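Local coordinates for peptidoglycan-N-acetylmuramic acid deacetylase PdaA (Bacillus subtilis, PDB 1W1A), which removes the acetyl group from N-acetylmuramic acid residues of peptidoglycan, a step toward the muramic delta-lactam of the spore cortex, and is required for germination, at residues K60-T65 with A211-H216; H113-H118 with K150-Y155; F120-L125 with P158-F163. One frame throughout, in Å; residues are numbered along the deposited sequence.

Contact 1: residues K60-T65 with A211-H216. With NDG (2-acetamido-2-deoxy-alpha-D-glucopyranose), chain E.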
loop_
_atom_site.group_PDB
_atom_site.type_symbol
_atom_site.label_atom_id
_atom_site.label_comp_id
_atom_site.label_asym_id
_atom_site.label_seq_id
_atom_site.Cartn_x
_atom_site.Cartn_y
_atom_site.Cartn_z
ATOM N N LYS A 60 12.907 -12.071 -8.274
ATOM C CA LYS A 60 12.827 -10.698 -8.746
ATOM C C LYS A 60 11.371 -10.303 -8.939
ATOM O O LYS A 60 10.876 -10.182 -10.061
ATOM C CB LYS A 60 13.591 -10.533 -10.057
ATOM C CG LYS A 60 15.036 -10.163 -9.859
ATOM C CD LYS A 60 15.571 -9.513 -11.106
ATOM C CE LYS A 60 16.926 -8.889 -10.864
ATOM N NZ LYS A 60 17.323 -8.036 -12.016
ATOM N N THR A 61 10.696 -10.095 -7.819
ATOM C CA THR A 61 9.293 -9.733 -7.831
ATOM C C THR A 61 9.051 -8.455 -7.027
ATOM O O THR A 61 9.671 -8.240 -5.980
ATOM C CB THR A 61 8.452 -10.899 -7.258
ATOM O OG1 THR A 61 8.289 -11.907 -8.268
ATOM C CG2 THR A 61 7.104 -10.419 -6.787
ATOM N N ILE A 62 8.167 -7.607 -7.548
ATOM C CA ILE A 62 7.789 -6.352 -6.898
ATOM C C ILE A 62 6.265 -6.270 -6.811
ATOM O O ILE A 62 5.565 -6.727 -7.714
ATOM C CB ILE A 62 8.317 -5.133 -7.681
ATOM C CG1 ILE A 62 9.829 -5.030 -7.500
ATOM C CG2 ILE A 62 7.635 -3.854 -7.213
ATOM C CD1 ILE A 62 10.454 -3.945 -8.338
ATOM N N TYR A 63 5.772 -5.692 -5.719
ATOM C CA TYR A 63 4.342 -5.539 -5.479
ATOM C C TYR A 63 3.983 -4.053 -5.372
ATOM O O TYR A 63 4.458 -3.361 -4.478
ATOM C CB TYR A 63 3.950 -6.223 -4.169
ATOM C CG TYR A 63 4.494 -7.627 -4.002
ATOM C CD1 TYR A 63 3.805 -8.735 -4.502
ATOM C CD2 TYR A 63 5.707 -7.844 -3.356
ATOM C CE1 TYR A 63 4.316 -10.024 -4.360
ATOM C CE2 TYR A 63 6.230 -9.125 -3.209
ATOM C CZ TYR A 63 5.533 -10.211 -3.711
ATOM O OH TYR A 63 6.067 -11.473 -3.571
ATOM N N LEU A 64 3.144 -3.558 -6.268
ATOM C CA LEU A 64 2.772 -2.153 -6.194
ATOM C C LEU A 64 1.559 -1.888 -5.304
ATOM O O LEU A 64 0.506 -2.526 -5.457
ATOM C CB LEU A 64 2.491 -1.606 -7.591
ATOM C CG LEU A 64 3.622 -1.797 -8.597
ATOM C CD1 LEU A 64 3.290 -1.021 -9.843
ATOM C CD2 LEU A 64 4.956 -1.325 -8.000
ATOM N N THR A 65 1.717 -0.954 -4.367
ATOM C CA THR A 65 0.629 -0.570 -3.480
ATOM C C THR A 65 0.588 0.948 -3.485
ATOM O O THR A 65 1.614 1.609 -3.669
ATOM C CB THR A 65 0.845 -1.027 -2.000
ATOM O OG1 THR A 65 1.663 -0.070 -1.311
ATOM C CG2 THR A 65 1.514 -2.402 -1.938
ATOM N N ALA A 211 10.256 -6.605 -2.997
ATOM C CA ALA A 211 9.929 -5.239 -2.591
ATOM C C ALA A 211 8.451 -4.903 -2.687
ATOM O O ALA A 211 7.776 -5.260 -3.655
ATOM C CB ALA A 211 10.734 -4.230 -3.427
ATOM N N ILE A 212 7.958 -4.219 -1.663
ATOM C CA ILE A 212 6.582 -3.772 -1.631
ATOM C C ILE A 212 6.639 -2.256 -1.681
ATOM O O ILE A 212 6.986 -1.589 -0.694
ATOM C CB ILE A 212 5.842 -4.198 -0.347
ATOM C CG1 ILE A 212 5.773 -5.726 -0.266
ATOM C CG2 ILE A 212 4.417 -3.601 -0.342
ATOM C CD1 ILE A 212 5.103 -6.225 1.011
ATOM N N TYR A 213 6.309 -1.715 -2.845
ATOM C CA TYR A 213 6.309 -0.276 -3.047
ATOM C C TYR A 213 5.072 0.389 -2.473
ATOM O O TYR A 213 3.984 -0.204 -2.455
ATOM C CB TYR A 213 6.374 0.049 -4.538
ATOM C CG TYR A 213 7.732 -0.119 -5.157
ATOM C CD1 TYR A 213 8.578 -1.155 -4.766
ATOM C CD2 TYR A 213 8.157 0.735 -6.177
ATOM C CE1 TYR A 213 9.802 -1.335 -5.363
ATOM C CE2 TYR A 213 9.394 0.557 -6.791
ATOM C CZ TYR A 213 10.209 -0.477 -6.373
ATOM O OH TYR A 213 11.451 -0.630 -6.944
ATOM N N LEU A 214 5.262 1.611 -1.982
ATOM C CA LEU A 214 4.178 2.434 -1.462
ATOM C C LEU A 214 4.288 3.732 -2.243
ATOM O O LEU A 214 5.237 4.489 -2.074
ATOM C CB LEU A 214 4.330 2.734 0.035
ATOM C CG LEU A 214 3.603 4.037 0.418
ATOM C CD1 LEU A 214 2.127 3.884 0.203
ATOM C CD2 LEU A 214 3.890 4.397 1.865
ATOM N N LEU A 215 3.317 3.987 -3.103
ATOM C CA LEU A 215 3.334 5.195 -3.914
ATOM C C LEU A 215 2.067 5.993 -3.690
ATOM O O LEU A 215 1.084 5.481 -3.156
ATOM C CB LEU A 215 3.423 4.831 -5.401
ATOM C CG LEU A 215 4.559 3.898 -5.856
ATOM C CD1 LEU A 215 4.234 3.380 -7.259
ATOM C CD2 LEU A 215 5.928 4.658 -5.821
ATOM N N HIS A 216 2.105 7.253 -4.094
ATOM C CA HIS A 216 0.942 8.117 -3.995
ATOM C C HIS A 216 0.703 8.507 -5.437
ATOM O O HIS A 216 1.614 8.408 -6.252
ATOM C CB HIS A 216 1.236 9.339 -3.117
ATOM C CG HIS A 216 1.590 8.969 -1.716
ATOM N ND1 HIS A 216 2.887 8.703 -1.324
ATOM C CD2 HIS A 216 0.807 8.696 -0.643
ATOM C CE1 HIS A 216 2.886 8.280 -0.070
ATOM N NE2 HIS A 216 1.636 8.265 0.365
HETATM C C1 NDG E . -0.235 8.828 5.611
HETATM C C2 NDG E . -0.054 8.473 4.134
HETATM C C3 NDG E . 0.818 7.227 4.079
HETATM C C4 NDG E . 2.185 7.532 4.737
HETATM C C5 NDG E . 2.022 8.148 6.150
HETATM C C6 NDG E . 3.332 8.748 6.637
HETATM C C7 NDG E . -1.774 9.118 2.576
HETATM C C8 NDG E . -3.262 9.104 2.268
HETATM O O5 NDG E . 1.039 9.219 6.160
HETATM O O3 NDG E . 0.984 6.811 2.732
HETATM O O4 NDG E . 2.946 6.335 4.850
HETATM O O6 NDG E . 3.934 9.552 5.625
HETATM O O7 NDG E . -1.037 9.915 1.991
HETATM N N2 NDG E . -1.331 8.249 3.484
HETATM O O1 NDG E . -0.679 7.706 6.304
#
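Thr-65 sets its hydroxyl between its own backbone N and carbonyl carbon (chi1 84°), which points OG1 at the carbonyl of Tyr-213. OG1 donates to Tyr-213 O at 2.6 Å, in the carbonyl plane and on a lone pair. Tyr-213 O also takes a weak hydrogen bond from Thr-65 N, and OG1 is also hydrogen-bonded to Arg-157 NH2. In Ile-62, CG2 stands anti to the backbone N, and this branch reaches the ring of Tyr-213. CG2 lies over one ring face, 4.1 Å from the ring centroid and offset toward the rim, a CH-pi contact. The other branch ends with Ile-62 CD1 3.7 Å from Tyr-213 OH, and that hydroxyl is hydrogen-bonded to Met-203 O. Leu-64 runs beside Tyr-213, pointing the same way, with CD2 against CB. On the other face of the sheet, Thr-65 CG2 meets Ile-212 CG2 at 3.5 Å. Tyr-63 CD2 touches Ile-212 CG1 at 3.7 Å. The backbones are joined by Tyr-63 N to Ala-211 O, 2.9 Å, Tyr-213 N to Tyr-63 O, and Leu-215 N to Thr-65 O. Helix 222-235 covers the face of Ile-62 and Leu-64, and helix 243-251 the face of Tyr-63 and Ile-212. NE2 of His-216, which follows Leu-215, is hydrogen-bonded to O3 of the bound sugar at 2.9 Å, while its ND1 is held by Asp-187. His-216 is probably the proton donor, as in related deacetylases. Two neighbouring parallel strands, one leading to this histidine, are characteristic of the barrel-like NodB fold of polysaccharide deacetylases.

Contact 2: residues H113-H118 with K150-Y155. With NDG (2-acetamido-2-deoxy-alpha-D-glucopyranose), chain E.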
loop_
_atom_site.group_PDB
_atom_site.type_symbol
_atom_site.label_atom_id
_atom_site.label_comp_id
_atom_site.label_asym_id
_atom_site.label_seq_id
_atom_site.Cartn_x
_atom_site.Cartn_y
_atom_site.Cartn_z
ATOM N N HIS A 113 -7.974 -4.506 -9.888
ATOM C CA HIS A 113 -7.115 -4.070 -8.788
ATOM C C HIS A 113 -7.694 -4.368 -7.411
ATOM O O HIS A 113 -8.887 -4.643 -7.274
ATOM C CB HIS A 113 -6.817 -2.584 -8.946
ATOM C CG HIS A 113 -6.205 -2.244 -10.263
ATOM N ND1 HIS A 113 -4.910 -2.582 -10.589
ATOM C CD2 HIS A 113 -6.725 -1.646 -11.361
ATOM C CE1 HIS A 113 -4.660 -2.212 -11.833
ATOM N NE2 HIS A 113 -5.744 -1.640 -12.322
ATOM N N ILE A 114 -6.841 -4.324 -6.393
ATOM C CA ILE A 114 -7.270 -4.608 -5.027
ATOM C C ILE A 114 -7.454 -3.326 -4.220
ATOM O O ILE A 114 -6.642 -2.409 -4.289
ATOM C CB ILE A 114 -6.239 -5.504 -4.293
ATOM C CG1 ILE A 114 -6.020 -6.795 -5.069
ATOM C CG2 ILE A 114 -6.718 -5.832 -2.889
ATOM C CD1 ILE A 114 -4.894 -7.642 -4.508
ATOM N N ILE A 115 -8.539 -3.263 -3.463
ATOM C CA ILE A 115 -8.811 -2.097 -2.644
ATOM C C ILE A 115 -8.549 -2.403 -1.169
ATOM O O ILE A 115 -9.298 -3.171 -0.539
ATOM C CB ILE A 115 -10.273 -1.624 -2.831
ATOM C CG1 ILE A 115 -10.478 -1.159 -4.277
ATOM C CG2 ILE A 115 -10.590 -0.488 -1.847
ATOM C CD1 ILE A 115 -11.921 -0.863 -4.609
ATOM N N GLY A 116 -7.477 -1.802 -0.638
ATOM C CA GLY A 116 -7.086 -1.995 0.750
ATOM C C GLY A 116 -7.774 -0.994 1.658
ATOM O O GLY A 116 -8.457 -0.090 1.183
ATOM N N ASN A 117 -7.588 -1.143 2.967
ATOM C CA ASN A 117 -8.215 -0.253 3.935
ATOM C C ASN A 117 -7.206 0.721 4.560
ATOM O O ASN A 117 -6.174 0.307 5.103
ATOM C CB ASN A 117 -8.863 -1.090 5.048
ATOM C CG ASN A 117 -10.109 -0.433 5.643
ATOM O OD1 ASN A 117 -10.134 0.766 5.931
ATOM N ND2 ASN A 117 -11.145 -1.232 5.837
ATOM N N HIS A 118 -7.512 2.011 4.488
ATOM C CA HIS A 118 -6.647 3.025 5.071
ATOM C C HIS A 118 -7.467 3.813 6.104
ATOM O O HIS A 118 -7.153 4.964 6.434
ATOM C CB HIS A 118 -6.104 3.941 3.967
ATOM C CG HIS A 118 -4.808 4.605 4.314
ATOM N ND1 HIS A 118 -3.908 4.058 5.203
ATOM C CD2 HIS A 118 -4.242 5.751 3.862
ATOM C CE1 HIS A 118 -2.843 4.837 5.286
ATOM N NE2 HIS A 118 -3.021 5.870 4.481
ATOM N N LYS A 150 -18.712 -5.603 -4.530
ATOM C CA LYS A 150 -17.685 -6.592 -4.254
ATOM C C LYS A 150 -16.928 -6.207 -3.001
ATOM O O LYS A 150 -17.106 -5.118 -2.461
ATOM C CB LYS A 150 -16.699 -6.673 -5.416
ATOM C CG LYS A 150 -17.329 -6.988 -6.747
ATOM C CD LYS A 150 -16.282 -6.890 -7.835
ATOM C CE LYS A 150 -16.888 -7.011 -9.222
ATOM N NZ LYS A 150 -15.943 -6.492 -10.263
ATOM N N GLN A 151 -16.085 -7.117 -2.541
ATOM C CA GLN A 151 -15.271 -6.866 -1.370
ATOM C C GLN A 151 -14.012 -7.719 -1.439
ATOM O O GLN A 151 -14.079 -8.949 -1.476
ATOM C CB GLN A 151 -16.042 -7.174 -0.093
ATOM C CG GLN A 151 -15.429 -6.483 1.102
ATOM C CD GLN A 151 -16.137 -6.802 2.394
ATOM O OE1 GLN A 151 -17.364 -6.927 2.427
ATOM N NE2 GLN A 151 -15.370 -6.924 3.476
ATOM N N ASP A 152 -12.866 -7.047 -1.470
ATOM C CA ASP A 152 -11.571 -7.709 -1.547
ATOM C C ASP A 152 -11.203 -8.341 -0.226
ATOM O O ASP A 152 -11.864 -8.104 0.788
ATOM C CB ASP A 152 -10.483 -6.693 -1.919
ATOM C CG ASP A 152 -10.487 -6.353 -3.381
ATOM O OD1 ASP A 152 -10.216 -7.268 -4.183
ATOM O OD2 ASP A 152 -10.768 -5.187 -3.733
ATOM N N ASN A 153 -10.151 -9.158 -0.240
ATOM C CA ASN A 153 -9.669 -9.748 0.998
ATOM C C ASN A 153 -9.322 -8.530 1.845
ATOM O O ASN A 153 -9.021 -7.461 1.303
ATOM C CB ASN A 153 -8.419 -10.604 0.757
ATOM C CG ASN A 153 -8.721 -11.859 -0.042
ATOM O OD1 ASN A 153 -9.639 -12.608 0.290
ATOM N ND2 ASN A 153 -7.947 -12.097 -1.100
ATOM N N LEU A 154 -9.375 -8.691 3.163
ATOM C CA LEU A 154 -9.109 -7.608 4.093
ATOM C C LEU A 154 -7.642 -7.283 4.330
ATOM O O LEU A 154 -6.919 -8.024 4.995
ATOM C CB LEU A 154 -9.784 -7.897 5.429
ATOM C CG LEU A 154 -11.271 -7.528 5.513
ATOM C CD1 LEU A 154 -12.063 -8.193 4.387
ATOM C CD2 LEU A 154 -11.810 -7.953 6.864
ATOM N N TYR A 155 -7.225 -6.148 3.782
ATOM C CA TYR A 155 -5.866 -5.652 3.909
ATOM C C TYR A 155 -5.922 -4.279 4.568
ATOM O O TYR A 155 -6.764 -3.440 4.240
ATOM C CB TYR A 155 -5.215 -5.552 2.531
ATOM C CG TYR A 155 -5.042 -6.893 1.850
ATOM C CD1 TYR A 155 -4.254 -7.886 2.429
ATOM C CD2 TYR A 155 -5.683 -7.178 0.643
ATOM C CE1 TYR A 155 -4.112 -9.122 1.835
ATOM C CE2 TYR A 155 -5.544 -8.421 0.031
ATOM C CZ TYR A 155 -4.754 -9.392 0.636
ATOM O OH TYR A 155 -4.582 -10.630 0.046
HETATM C C1 NDG E . -0.235 8.828 5.611
HETATM C C2 NDG E . -0.054 8.473 4.134
HETATM C C3 NDG E . 0.818 7.227 4.079
HETATM C C4 NDG E . 2.185 7.532 4.737
HETATM C C5 NDG E . 2.022 8.148 6.150
HETATM C C6 NDG E . 3.332 8.748 6.637
HETATM C C7 NDG E . -1.774 9.118 2.576
HETATM C C8 NDG E . -3.262 9.104 2.268
HETATM O O5 NDG E . 1.039 9.219 6.160
HETATM O O3 NDG E . 0.984 6.811 2.732
HETATM O O4 NDG E . 2.946 6.335 4.850
HETATM O O6 NDG E . 3.934 9.552 5.625
HETATM O O7 NDG E . -1.037 9.915 1.991
HETATM N N2 NDG E . -1.331 8.249 3.484
HETATM O O1 NDG E . -0.679 7.706 6.304
HETATM O O HOH W 1 -10.279 -7.709 -6.767
HETATM O O HOH W 2 -8.861 -4.677 1.789
#
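Asp-152 and Ile-115 form one of two direct hydrogen bonds across this contact. Ile-115 N donates to Asp-152 OD2 at 3.0 Å, and the bond is nearly straight, at 164°. It meets the oxygen from above the carboxylate plane, 63° out of it. The second is backbone to backbone: Asn-117 N donates a hydrogen bond to Tyr-155 O at 2.8 Å. Ile-114 CG2 reaches both Asp-152 and Tyr-155. This branch is anti to the backbone N, which carries the methyl to both partners. It packs 3.8 Å from Asp-152 CG and 3.9 Å from Tyr-155 CD2, crossing each side chain at a slant. The CB of Asn-117 also lies against Tyr-155 O, at 3.3 Å.

Water fills in the next shell. One water accepts from Tyr-155 N and lies 2.8 Å from both Ile-115 O and Asn-153 O, so it links the backbones where they do not pair directly. Another lies 2.6 Å from Asp-152 OD1.

Further out, Asp-244 bonds both Tyr-155 OH and Asn-153 ND2, tying the loop to helix 243-251. Asn-117 ND2 is held by Leu-137 O and its OD1 by Ser-119 N. His-118 ND1 is bonded to Arg-157 O. His-118 belongs to the divalent metal site; here its NE2 accepts a hydrogen bond from N2 of the bound sugar. The contact thus ties the loop after helix 130-148 to the sheet strand that leads to this histidine. Strand 114-117 pairs with strand 90-93. Segment 150-155 leads from helix 130-148 into strand 155-156, and helices 130-148 and 243-251 both pack against the contact.

Contact 3: residues F120-L125 with P158-F163. With CD (cadmium ion), chain C; NDG (2-acetamido-2-deoxy-alpha-D-glucopyranose), chain E.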
loop_
_atom_site.group_PDB
_atom_site.type_symbol
_atom_site.label_atom_id
_atom_site.label_comp_id
_atom_site.label_asym_id
_atom_site.label_seq_id
_atom_site.Cartn_x
_atom_site.Cartn_y
_atom_site.Cartn_z
ATOM N N PHE A 120 -11.499 4.971 7.658
ATOM C CA PHE A 120 -12.428 5.968 7.165
ATOM C C PHE A 120 -12.015 7.421 7.338
ATOM O O PHE A 120 -12.078 8.183 6.376
ATOM C CB PHE A 120 -13.823 5.751 7.764
ATOM C CG PHE A 120 -14.910 6.481 7.019
ATOM C CD1 PHE A 120 -15.151 7.822 7.260
ATOM C CD2 PHE A 120 -15.647 5.832 6.028
ATOM C CE1 PHE A 120 -16.112 8.520 6.522
ATOM C CE2 PHE A 120 -16.610 6.514 5.282
ATOM C CZ PHE A 120 -16.841 7.867 5.532
ATOM N N HIS A 121 -11.595 7.803 8.544
ATOM C CA HIS A 121 -11.194 9.187 8.814
ATOM C C HIS A 121 -9.682 9.365 8.865
ATOM O O HIS A 121 -9.195 10.452 9.153
ATOM C CB HIS A 121 -11.777 9.680 10.147
ATOM C CG HIS A 121 -13.272 9.696 10.186
ATOM N ND1 HIS A 121 -14.014 8.674 10.739
ATOM C CD2 HIS A 121 -14.166 10.590 9.701
ATOM C CE1 HIS A 121 -15.300 8.937 10.591
ATOM N NE2 HIS A 121 -15.418 10.093 9.964
ATOM N N HIS A 122 -8.946 8.294 8.594
ATOM C CA HIS A 122 -7.490 8.336 8.623
ATOM C C HIS A 122 -6.939 8.806 9.973
ATOM O O HIS A 122 -5.993 9.597 10.038
ATOM C CB HIS A 122 -6.965 9.232 7.492
ATOM C CG HIS A 122 -5.518 9.012 7.178
ATOM N ND1 HIS A 122 -4.515 9.815 7.674
ATOM C CD2 HIS A 122 -4.902 8.042 6.459
ATOM C CE1 HIS A 122 -3.343 9.351 7.277
ATOM N NE2 HIS A 122 -3.550 8.275 6.539
ATOM N N PRO A 123 -7.509 8.303 11.077
ATOM C CA PRO A 123 -7.045 8.701 12.409
ATOM C C PRO A 123 -5.840 7.887 12.899
ATOM O O PRO A 123 -5.342 6.994 12.205
ATOM C CB PRO A 123 -8.264 8.428 13.269
ATOM C CG PRO A 123 -8.720 7.104 12.695
ATOM C CD PRO A 123 -8.631 7.352 11.183
ATOM N N ASP A 124 -5.378 8.214 14.102
ATOM C CA ASP A 124 -4.287 7.486 14.730
ATOM C C ASP A 124 -5.013 6.371 15.482
ATOM O O ASP A 124 -5.517 6.573 16.586
ATOM C CB ASP A 124 -3.545 8.373 15.727
ATOM C CG ASP A 124 -2.440 7.630 16.457
ATOM O OD1 ASP A 124 -2.665 6.483 16.893
ATOM O OD2 ASP A 124 -1.342 8.192 16.606
ATOM N N LEU A 125 -5.074 5.195 14.869
ATOM C CA LEU A 125 -5.760 4.057 15.457
ATOM C C LEU A 125 -5.342 3.726 16.883
ATOM O O LEU A 125 -6.150 3.185 17.642
ATOM C CB LEU A 125 -5.581 2.817 14.569
ATOM C CG LEU A 125 -6.090 2.865 13.118
ATOM C CD1 LEU A 125 -5.757 1.537 12.435
ATOM C CD2 LEU A 125 -7.605 3.135 13.074
ATOM N N PRO A 158 -2.167 0.930 8.383
ATOM C CA PRO A 158 -2.411 1.894 9.461
ATOM C C PRO A 158 -2.256 3.352 9.045
ATOM O O PRO A 158 -1.219 3.753 8.498
ATOM C CB PRO A 158 -1.395 1.492 10.530
ATOM C CG PRO A 158 -1.247 0.020 10.318
ATOM C CD PRO A 158 -1.184 -0.087 8.804
ATOM N N PRO A 159 -3.295 4.167 9.296
ATOM C CA PRO A 159 -3.238 5.582 8.936
ATOM C C PRO A 159 -2.034 6.239 9.588
ATOM O O PRO A 159 -1.772 6.027 10.772
ATOM C CB PRO A 159 -4.550 6.128 9.479
ATOM C CG PRO A 159 -5.465 4.974 9.367
ATOM C CD PRO A 159 -4.616 3.824 9.848
ATOM N N ARG A 160 -1.299 7.021 8.799
ATOM C CA ARG A 160 -0.121 7.746 9.274
ATOM C C ARG A 160 1.040 6.795 9.504
ATOM O O ARG A 160 2.101 7.199 9.981
ATOM C CB ARG A 160 -0.465 8.505 10.568
ATOM C CG ARG A 160 -1.844 9.176 10.519
ATOM C CD ARG A 160 -2.251 9.813 11.831
ATOM N NE ARG A 160 -3.616 10.338 11.765
ATOM C CZ ARG A 160 -4.128 11.234 12.611
ATOM N NH1 ARG A 160 -3.392 11.724 13.605
ATOM N NH2 ARG A 160 -5.383 11.647 12.458
ATOM N N GLY A 161 0.831 5.530 9.150
ATOM C CA GLY A 161 1.866 4.524 9.327
ATOM C C GLY A 161 2.106 4.200 10.788
ATOM O O GLY A 161 3.074 3.524 11.140
ATOM N N VAL A 162 1.209 4.677 11.645
ATOM C CA VAL A 162 1.328 4.455 13.082
ATOM C C VAL A 162 0.520 3.243 13.539
ATOM O O VAL A 162 -0.594 3.022 13.075
ATOM C CB VAL A 162 0.849 5.700 13.869
ATOM C CG1 VAL A 162 0.936 5.445 15.362
ATOM C CG2 VAL A 162 1.679 6.908 13.475
ATOM N N PHE A 163 1.088 2.469 14.458
ATOM C CA PHE A 163 0.419 1.286 14.981
ATOM C C PHE A 163 0.978 0.885 16.351
ATOM O O PHE A 163 1.816 1.578 16.935
ATOM C CB PHE A 163 0.568 0.111 13.996
ATOM C CG PHE A 163 1.994 -0.299 13.743
ATOM C CD1 PHE A 163 2.818 0.462 12.917
ATOM C CD2 PHE A 163 2.532 -1.415 14.371
ATOM C CE1 PHE A 163 4.162 0.119 12.723
ATOM C CE2 PHE A 163 3.871 -1.762 14.182
ATOM C CZ PHE A 163 4.684 -0.988 13.356
HETATM CD CD CD C . -17.793 11.158 9.563
HETATM C C1 NDG E . -0.235 8.828 5.611
HETATM C C2 NDG E . -0.054 8.473 4.134
HETATM C C3 NDG E . 0.818 7.227 4.079
HETATM C C4 NDG E . 2.185 7.532 4.737
HETATM C C5 NDG E . 2.022 8.148 6.150
HETATM C C6 NDG E . 3.332 8.748 6.637
HETATM C C7 NDG E . -1.774 9.118 2.576
HETATM C C8 NDG E . -3.262 9.104 2.268
HETATM O O5 NDG E . 1.039 9.219 6.160
HETATM O O3 NDG E . 0.984 6.811 2.732
HETATM O O4 NDG E . 2.946 6.335 4.850
HETATM O O6 NDG E . 3.934 9.552 5.625
HETATM O O7 NDG E . -1.037 9.915 1.991
HETATM N N2 NDG E . -1.331 8.249 3.484
HETATM O O1 NDG E . -0.679 7.706 6.304
HETATM O O HOH W 3 -3.058 4.586 12.785
#
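The imidazole of His-122 has Pro-159 CB over one face, 3.7 Å from the ring centroid and 15° off the ring normal. This is a CH-pi contact, offset toward the rim. At the ring edge lies O1 of the bound sugar, 2.9 Å from His-122 NE2 and hydrogen-bonded to it. The guanidinium of Arg-160 has Asp-124 N over one face, above its centre. At its edge, in its plane, is His-122 O. Arg-160 grips this oxygen side-on, with NE at 3.0 Å and NH2 at 3.2 Å. The arginine chain is extended from CG to NE (chi2 174°), which carries the guanidinium back across the backbone of the histidine loop. Two bonds to one atom fix the turn of the flat group. Leu-125 CD1 meets Pro-159 CD at 3.6 Å, at about a right angle. A water accepts from Leu-125 N and lies close to Pro-159 O and Val-162 O, joining the two segments. His-121 NE2 binds cadmium at 2.6 Å, with its ND1 held by Glu-136; this ion is separate from the site of His-118 and His-122.

His-122 and His-118 are two residues of a divalent metal site, and their rings meet edge to face. Here the NE2 atoms of both are hydrogen-bonded to the sugar. Arg-160 N donates to the sugar O1 at 2.7 Å. The sugar hydroxyl is thus held by a metal-site histidine and a backbone amide together.

In the fold
The three contacts surround one bound sugar, and each hydrogen-bonds it: contact 1 through His-216, contact 2 through His-118, contact 3 through His-122 and Arg-160. Contacts 1 and 2 reach the same parallel sheet, with centres about 16 Å apart. Contacts 2 and 3 touch and also have centres about 16 Å apart, while the centres of contacts 1 and 3 are about 20 Å apart. Along the chain, contacts 2 and 3 both fall between the two segments of contact 1. Their own segments alternate, in the order 113-118, 120-125, 150-155, 158-163. Residues distant in sequence thus converge on one pocket, in keeping with a single deacetylase active site.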